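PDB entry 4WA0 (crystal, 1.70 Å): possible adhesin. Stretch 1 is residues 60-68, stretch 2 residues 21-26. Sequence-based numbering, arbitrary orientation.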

ATOM      1  N   GLN A  60       3.137  13.446  -2.908  1.00 11.54           N
ATOM      2  CA  GLN A  60       4.023  14.206  -2.014  1.00 11.80           C
ATOM      3  C   GLN A  60       3.354  15.532  -1.689  1.00 12.65           C
ATOM      4  O   GLN A  60       2.531  16.016  -2.487  1.00 14.95           O
ATOM      5  CB  GLN A  60       5.380  14.481  -2.694  1.00 11.23           C
ATOM      6  CG  GLN A  60       6.206  13.207  -2.799  1.00 10.97           C
ATOM      7  CD  GLN A  60       7.618  13.397  -3.293  1.00 11.39           C
ATOM      8  OE1 GLN A  60       7.984  14.407  -3.908  1.00 10.20           O
ATOM      9  NE2 GLN A  60       8.421  12.382  -3.089  1.00 11.58           N
ATOM     10  N   ASP A  61       3.709  16.121  -0.569  1.00 13.46           N
ATOM     11  CA  ASP A  61       3.026  17.349  -0.079  1.00 12.84           C
ATOM     12  C   ASP A  61       4.101  18.098   0.762  1.00 13.87           C
ATOM     13  O   ASP A  61       4.615  17.566   1.767  1.00 13.01           O
ATOM     14  CB  ASP A  61       1.819  17.028   0.785  1.00 14.13           C
ATOM     15  CG  ASP A  61       1.039  18.276   1.242  1.00 15.55           C
ATOM     16  OD1 ASP A  61       1.633  19.322   1.311  1.00 15.66           O
ATOM     17  OD2 ASP A  61      -0.176  18.132   1.556  1.00 16.86           O
ATOM     18  N   SER A  62       4.481  19.277   0.280  1.00 13.93           N
ATOM     19  CA  SER A  62       5.532  20.082   0.876  1.00 14.95           C
ATOM     20  C   SER A  62       5.118  20.929   2.083  1.00 16.00           C
ATOM     21  O   SER A  62       5.988  21.540   2.741  1.00 14.14           O
ATOM     22  CB  SER A  62       6.145  20.991  -0.168  1.00 17.24           C
ATOM     23  OG  SER A  62       5.180  21.847  -0.651  1.00 16.35           O
ATOM     24  N   ASP A  63       3.832  20.951   2.387  1.00 15.06           N
ATOM     25  CA  ASP A  63       3.345  21.650   3.616  1.00 15.82           C
ATOM     26  C   ASP A  63       4.202  21.213   4.796  1.00 15.14           C
ATOM     27  O   ASP A  63       4.543  20.033   4.989  1.00 14.62           O
ATOM     28  CB  ASP A  63       1.869  21.423   3.850  1.00 16.80           C
ATOM     29  CG  ASP A  63       1.272  22.384   4.901  1.00 17.13           C
ATOM     30  OD1 ASP A  63       1.570  22.232   6.105  1.00 16.77           O
ATOM     31  OD2 ASP A  63       0.509  23.263   4.456  1.00 18.24           O
ATOM     32  N   SER A  64       4.632  22.160   5.589  1.00 13.94           N
ATOM     33  CA  SER A  64       5.470  21.822   6.750  1.00 13.73           C
ATOM     34  C   SER A  64       4.788  20.916   7.806  1.00 13.66           C
ATOM     35  O   SER A  64       5.475  20.320   8.625  1.00 13.87           O
ATOM     36  CB  SER A  64       6.060  23.080   7.383  1.00 15.96           C
ATOM     37  OG  SER A  64       4.997  23.864   7.861  1.00 16.46           O
ATOM     38  N   ARG A  65       3.466  20.783   7.748  1.00 12.08           N
ATOM     39  CA  ARG A  65       2.713  19.901   8.639  1.00 12.41           C
ATOM     40  C   ARG A  65       2.708  18.494   8.127  1.00 11.94           C
ATOM     41  O   ARG A  65       2.166  17.609   8.780  1.00 14.59           O
ATOM     42  CB  ARG A  65       1.288  20.399   8.780  1.00 14.78           C
ATOM     43  CG  ARG A  65       1.219  21.717   9.579  1.00 14.20           C
ATOM     44  CD  ARG A  65      -0.131  22.387   9.448  1.00 15.00           C
ATOM     45  NE  ARG A  65      -0.391  22.816   8.113  1.00 16.77           N
ATOM     46  CZ  ARG A  65      -1.532  23.333   7.707  1.00 18.46           C
ATOM     47  NH1 ARG A  65      -2.537  23.506   8.585  1.00 20.34           N
ATOM     48  NH2 ARG A  65      -1.687  23.688   6.457  1.00 19.04           N
ATOM     49  N   CYS A  66       3.221  18.335   6.894  1.00 12.21           N
ATOM     50  CA  CYS A  66       3.333  17.025   6.254  1.00 11.64           C
ATOM     51  C   CYS A  66       4.753  16.510   6.452  1.00 13.52           C
ATOM     52  O   CYS A  66       5.519  16.990   7.310  1.00 13.47           O
ATOM     53  CB  CYS A  66       2.928  17.084   4.796  1.00 11.04           C
ATOM     54  SG  CYS A  66       2.328  15.444   4.157  1.00 12.18           S
ATOM     55  N   ARG A  67       5.132  15.547   5.643  1.00 11.88           N
ATOM     56  CA  ARG A  67       6.385  14.797   5.878  1.00 11.05           C
ATOM     57  C   ARG A  67       6.611  13.892   4.684  1.00 11.58           C
ATOM     58  O   ARG A  67       5.856  13.895   3.716  1.00 13.45           O
ATOM     59  CB  ARG A  67       6.348  13.996   7.164  1.00 12.35           C
ATOM     60  CG  ARG A  67       5.347  12.853   7.146  1.00 12.69           C
ATOM     61  CD  ARG A  67       5.023  12.317   8.559  1.00 15.24           C
ATOM     62  NE  ARG A  67       4.058  11.265   8.419  1.00 13.24           N
ATOM     63  CZ  ARG A  67       3.539  10.562   9.390  1.00 15.06           C
ATOM     64  NH1 ARG A  67       3.894  10.831  10.641  1.00 17.39           N
ATOM     65  NH2 ARG A  67       2.695   9.597   9.135  1.00 13.89           N
ATOM     66  N   ASP A  68       7.694  13.143   4.732  1.00 11.76           N
ATOM     67  CA  ASP A  68       8.085  12.275   3.602  1.00 10.41           C
ATOM     68  C   ASP A  68       7.223  11.008   3.708  1.00 11.84           C
ATOM     69  O   ASP A  68       6.665  10.740   4.753  1.00 11.13           O
ATOM     70  CB  ASP A  68       9.553  11.870   3.690  1.00 10.74           C
ATOM     71  CG  ASP A  68      10.539  13.039   3.419  1.00 12.25           C
ATOM     72  OD1 ASP A  68      10.234  13.932   2.626  1.00 12.98           O
ATOM     73  OD2 ASP A  68      11.652  13.001   4.004  1.00 13.26           O
TER
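Stretch 2 (21-26) NKNLTV

Stretch 1 has no regular helix or strand. Its main local feature is a type I beta turn from Asp63 to Cys66. Stretch 2 begins as loop and enters a strand at Leu24, which runs through Val26 and continues later in the chain. The two segments belong to one chain but touch only through residues at least 39 positions apart. They bury 315 Å² between them, both sides summed. The nearest CA atoms are those of Cys66 and Asn23, 6.4 Å apart. The contacts run in the same order along both segments, from Asp61 with Lys22 to Arg67 with Thr25.

Gln60 points away from stretch 2 and makes no contact. Asp61 points toward it. Its OD2 accepts a hydrogen bond from Lys22 NZ at 2.8 Å, and the opposite charges make the pair a salt bridge. Lys22 also points toward its partner, with chi1 in m, chi2 and chi3 in t, and chi4 in m. The other carboxylate oxygen of Asp61, OD1, accepts a hydrogen bond from Asp63 N at 2.9 Å. Asp61 thus ties its own loop together while holding Lys22.

Ser62, Asp63 and Ser64 do not reach stretch 2. Asp63 instead braces the turn. Its O accepts a hydrogen bond from Cys66 N at 2.9 Å. Its OD1 accepts from both Arg65 N and Arg65 NE, each at 2.9 Å, and its OD2 accepts from Arg65 NH2 at 3.0 Å. The Arg65 side chain is therefore engaged within stretch 1, and its end leads away from stretch 2.

Arg65 meets stretch 2 through its backbone. Asn23 ND2 donates a hydrogen bond to Arg65 O at 2.8 Å, with an N-H...acceptor angle of 154°. Asn23 has phi/psi of 60/44, a left-handed conformation, and chi1 in m. Its CA-to-CB bond points sideways, but the end of the side chain comes nearer to stretch 1. The amide also packs against Cys66, with Asn23 OD1 3.6 Å from Cys66 CA.

Arg67 extends along stretch 2 with chi1 in p and chi2 and chi3 in t. Its NH2 donates a hydrogen bond to Thr25 OG1 at 2.9 Å, with an angle of 159°. Thr25 OG1 and Leu24 O lie at the guanidinium edge, near its plane, while Asn23 CB lies over one face. Arg67 NH2 is 3.5 Å from Leu24 O. Asp68 points away, and the contact ends before it.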

ATOM      1  N   ASN A  21      -5.749   9.441   3.895  1.00 12.88           N
ATOM      2  CA  ASN A  21      -5.572  10.758   4.413  1.00 12.83           C
ATOM      3  C   ASN A  21      -4.078  11.086   4.475  1.00 13.47           C
ATOM      4  O   ASN A  21      -3.224  10.208   4.300  1.00 14.09           O
ATOM      5  CB  ASN A  21      -6.186  10.874   5.817  1.00 12.60           C
ATOM      6  CG  ASN A  21      -5.632   9.885   6.835  1.00 12.96           C
ATOM      7  OD1 ASN A  21      -5.443   8.715   6.549  1.00 14.13           O
ATOM      8  ND2 ASN A  21      -5.494  10.329   8.070  1.00 14.23           N
ATOM      9  N   LYS A  22      -3.752  12.383   4.645  1.00 12.60           N
ATOM     10  CA  LYS A  22      -2.345  12.768   4.916  1.00 13.27           C
ATOM     11  C   LYS A  22      -1.838  12.351   6.284  1.00 11.37           C
ATOM     12  O   LYS A  22      -2.595  12.170   7.270  1.00 11.89           O
ATOM     13  CB  LYS A  22      -2.261  14.275   4.812  1.00 14.44           C
ATOM     14  CG  LYS A  22      -2.526  14.715   3.345  1.00 16.66           C
ATOM     15  CD  LYS A  22      -2.639  16.190   3.236  1.00 21.05           C
ATOM     16  CE  LYS A  22      -3.200  16.690   1.929  1.00 20.71           C
ATOM     17  NZ  LYS A  22      -2.350  16.545   0.752  1.00 22.13           N
ATOM     18  N   ASN A  23      -0.562  12.095   6.380  1.00 11.99           N
ATOM     19  CA  ASN A  23       0.074  11.736   7.694  1.00 11.64           C
ATOM     20  C   ASN A  23      -0.544  10.470   8.303  1.00 11.87           C
ATOM     21  O   ASN A  23      -0.895  10.408   9.459  1.00 11.24           O
ATOM     22  CB  ASN A  23      -0.019  12.921   8.609  1.00 11.99           C
ATOM     23  CG  ASN A  23       0.897  14.101   8.161  1.00 12.99           C
ATOM     24  OD1 ASN A  23       1.874  13.964   7.381  1.00 12.84           O
ATOM     25  ND2 ASN A  23       0.582  15.255   8.644  1.00 14.48           N
ATOM     26  N   LEU A  24      -0.742   9.480   7.466  1.00 10.67           N
ATOM     27  CA  LEU A  24      -1.251   8.186   7.874  1.00 10.31           C
ATOM     28  C   LEU A  24      -0.069   7.325   8.254  1.00 10.70           C
ATOM     29  O   LEU A  24       0.842   7.136   7.420  1.00 10.70           O
ATOM     30  CB  LEU A  24      -2.032   7.539   6.710  1.00 10.52           C
ATOM     31  CG  LEU A  24      -2.486   6.069   6.898  1.00  9.75           C
ATOM     32  CD1 LEU A  24      -3.465   5.932   8.057  1.00  9.83           C
ATOM     33  CD2 LEU A  24      -3.151   5.438   5.689  1.00 11.07           C
ATOM     34  N   THR A  25      -0.101   6.742   9.474  1.00  9.37           N
ATOM     35  CA  THR A  25       0.911   5.827   9.946  1.00  9.29           C
ATOM     36  C   THR A  25       0.254   4.474  10.178  1.00  9.82           C
ATOM     37  O   THR A  25      -0.812   4.393  10.848  1.00 12.13           O
ATOM     38  CB  THR A  25       1.566   6.292  11.260  1.00  9.17           C
ATOM     39  OG1 THR A  25       2.078   7.612  11.146  1.00 10.73           O
ATOM     40  CG2 THR A  25       2.658   5.335  11.703  1.00 10.06           C
ATOM     41  N   VAL A  26       0.787   3.439   9.554  1.00 10.01           N
ATOM     42  CA  VAL A  26       0.183   2.082   9.685  1.00 10.47           C
ATOM     43  C   VAL A  26       1.286   1.121  10.078  1.00 11.84           C
ATOM     44  O   VAL A  26       2.321   1.022   9.390  1.00 11.23           O
ATOM     45  CB  VAL A  26      -0.471   1.558   8.409  1.00  9.33           C
ATOM     46  CG1 VAL A  26      -1.100   0.166   8.656  1.00  9.74           C
ATOM     47  CG2 VAL A  26      -1.536   2.480   7.862  1.00 10.48           C
TER